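Local coordinates for levansucrase (Bacillus megaterium, PDB 3OM4), which folds as a five-bladed beta-propeller of the levansucrase/invertase family, with a scaffold built mainly of antiparallel beta strands, at residues A[35-38]-A[39-42]. The protein carries 1 engineered substitution. Sequence-based numbering, arbitrary orientation.
Sequences FKVP and AFDE
Lys36 and Ala39 are joined through one water molecule, whose oxygen accepts from Lys36 NZ at 2.8 Å and from the backbone N of Ala39 at 3.1 Å. The lysine chain leaves the backbone extended and then bends at its third torsion (chi3 79°), which swings the ammonium group forward, alongside the chain toward Ala39, to the water. NZ also has a long, weak ion pair with Asp33.

No direct hydrogen bond links 35-38 to 39-42, consistent with the backbone angles. From Lys36 to Ala39 they stay close to polyproline II values, so the chain runs on as an open helix without reversing. Polyproline II has about three residues per turn, which fits the two i to i+3 pairings: Lys36 with Ala39, by way of the water, and Val37 with Phe40.

The second pairing is apolar. Val37 CG1 lies 3.6 Å from Phe40 CE2 and 3.9 Å from Phe40 CZ, approaching the ring at a slant. Phe40 reaches it because its CG stands beside its own backbone N (chi1 -61°), folding the ring back over the preceding residues. One ring face thereby meets Pro38 O, 3.3 Å above the plane and over its centre, a packing contact and not a hydrogen bond.

Within the propeller this loop, between helix 26-29 and strand 52-54, spans two sheets. Phe35 and Val37 form backbone hydrogen bonds with His381 on strand 371-382, and Pro38 and Phe40 rest on Phe429 of strand 424-434 and Val445 of strand 437-448. The Val37 side chain meets both Met382 and Phe429, bridging the two sheets.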
ATOM      1  N   PHE A  35      19.773  -0.022  -3.709  1.00  8.82           N
ATOM      2  CA  PHE A  35      18.452   0.454  -3.267  1.00  8.63           C
ATOM      3  C   PHE A  35      17.716   1.347  -4.266  1.00  8.64           C
ATOM      4  O   PHE A  35      16.486   1.456  -4.217  1.00  8.75           O
ATOM      5  CB  PHE A  35      18.579   1.213  -1.944  1.00  8.54           C
ATOM      6  CG  PHE A  35      19.435   0.520  -0.930  1.00  8.60           C
ATOM      7  CD1 PHE A  35      18.988  -0.637  -0.297  1.00  9.46           C
ATOM      8  CD2 PHE A  35      20.685   1.025  -0.602  1.00  8.67           C
ATOM      9  CE1 PHE A  35      19.784  -1.285   0.645  1.00  9.56           C
ATOM     10  CE2 PHE A  35      21.486   0.389   0.342  1.00  9.21           C
ATOM     11  CZ  PHE A  35      21.033  -0.767   0.967  1.00  9.66           C
ATOM     12  N   LYS A  36      18.470   2.011  -5.138  1.00  8.47           N
ATOM     13  CA  LYS A  36      17.899   2.944  -6.109  1.00  8.24           C
ATOM     14  C   LYS A  36      16.958   2.231  -7.072  1.00  7.76           C
ATOM     15  O   LYS A  36      17.313   1.203  -7.651  1.00  7.27           O
ATOM     16  CB  LYS A  36      19.013   3.639  -6.899  1.00  8.64           C
ATOM     17  CG  LYS A  36      18.533   4.782  -7.790  1.00  9.46           C
ATOM     18  CD  LYS A  36      19.545   5.117  -8.885  1.00 11.71           C
ATOM     19  CE  LYS A  36      19.458   4.128 -10.045  1.00 13.23           C
ATOM     20  NZ  LYS A  36      20.378   4.477 -11.163  1.00 14.71           N
ATOM     21  N   VAL A  37      15.755   2.779  -7.226  1.00  7.42           N
ATOM     22  CA  VAL A  37      14.826   2.325  -8.255  1.00  7.31           C
ATOM     23  C   VAL A  37      15.545   2.488  -9.602  1.00  7.38           C
ATOM     24  O   VAL A  37      16.097   3.554  -9.871  1.00  7.67           O
ATOM     25  CB  VAL A  37      13.516   3.157  -8.228  1.00  7.16           C
ATOM     26  CG1 VAL A  37      12.635   2.850  -9.433  1.00  7.11           C
ATOM     27  CG2 VAL A  37      12.746   2.909  -6.930  1.00  7.01           C
ATOM     28  N   PRO A  38      15.568   1.428 -10.436  1.00  7.45           N
ATOM     29  CA  PRO A  38      16.247   1.530 -11.732  1.00  7.70           C
ATOM     30  C   PRO A  38      15.824   2.755 -12.539  1.00  8.00           C
ATOM     31  O   PRO A  38      14.656   3.151 -12.504  1.00  7.75           O
ATOM     32  CB  PRO A  38      15.799   0.262 -12.459  1.00  7.67           C
ATOM     33  CG  PRO A  38      15.557  -0.715 -11.380  1.00  7.64           C
ATOM     34  CD  PRO A  38      15.044   0.070 -10.201  1.00  7.31           C
ATOM     35  N   ALA A  39      16.780   3.351 -13.248  1.00  8.48           N
ATOM     36  CA  ALA A  39      16.477   4.391 -14.223  1.00  9.09           C
ATOM     37  C   ALA A  39      15.672   3.763 -15.352  1.00  9.57           C
ATOM     38  O   ALA A  39      16.011   2.678 -15.837  1.00  9.63           O
ATOM     39  CB  ALA A  39      17.755   5.014 -14.765  1.00  9.10           C
ATOM     40  N   PHE A  40      14.598   4.434 -15.755  1.00 10.03           N
ATOM     41  CA  PHE A  40      13.734   3.911 -16.806  1.00 10.64           C
ATOM     42  C   PHE A  40      13.933   4.639 -18.133  1.00 11.43           C
ATOM     43  O   PHE A  40      14.232   5.833 -18.157  1.00 11.53           O
ATOM     44  CB  PHE A  40      12.268   3.949 -16.363  1.00 10.38           C
ATOM     45  CG  PHE A  40      11.985   3.115 -15.141  1.00  9.65           C
ATOM     46  CD1 PHE A  40      12.106   1.730 -15.187  1.00  9.06           C
ATOM     47  CD2 PHE A  40      11.600   3.714 -13.948  1.00  9.86           C
ATOM     48  CE1 PHE A  40      11.848   0.950 -14.060  1.00  9.73           C
ATOM     49  CE2 PHE A  40      11.333   2.944 -12.814  1.00  9.38           C
ATOM     50  CZ  PHE A  40      11.457   1.560 -12.869  1.00  9.66           C
ATOM     51  N   ASP A  41      13.784   3.899 -19.229  1.00 12.43           N
ATOM     52  CA  ASP A  41      13.975   4.436 -20.573  1.00 13.47           C
ATOM     53  C   ASP A  41      12.729   5.199 -21.017  1.00 13.90           C
ATOM     54  O   ASP A  41      11.694   4.597 -21.321  1.00 13.93           O
ATOM     55  CB  ASP A  41      14.311   3.301 -21.554  1.00 13.81           C
ATOM     56  CG  ASP A  41      14.831   3.805 -22.897  1.00 14.97           C
ATOM     57  OD1 ASP A  41      14.596   4.980 -23.253  1.00 16.48           O
ATOM     58  OD2 ASP A  41      15.477   3.007 -23.609  1.00 16.67           O
ATOM     59  N   GLU A  42      12.840   6.526 -21.053  1.00 14.44           N
ATOM     60  CA  GLU A  42      11.708   7.403 -21.362  1.00 15.08           C
ATOM     61  C   GLU A  42      11.062   7.167 -22.719  1.00 15.44           C
ATOM     62  O   GLU A  42       9.835   7.230 -22.850  1.00 15.41           O
ATOM     63  CB  GLU A  42      12.122   8.868 -21.256  1.00 15.17           C
ATOM     64  CG  GLU A  42      11.508   9.560 -20.081  1.00 15.15           C
ATOM     65  CD  GLU A  42      11.893  11.013 -19.975  1.00 15.48           C
ATOM     66  OE1 GLU A  42      11.928  11.724 -21.008  1.00 15.32           O
ATOM     67  OE2 GLU A  42      12.157  11.443 -18.837  1.00 15.36           O
TER
HETATM   68  O   HOH W   1      19.740   2.426 -12.986  1.00 19.74           O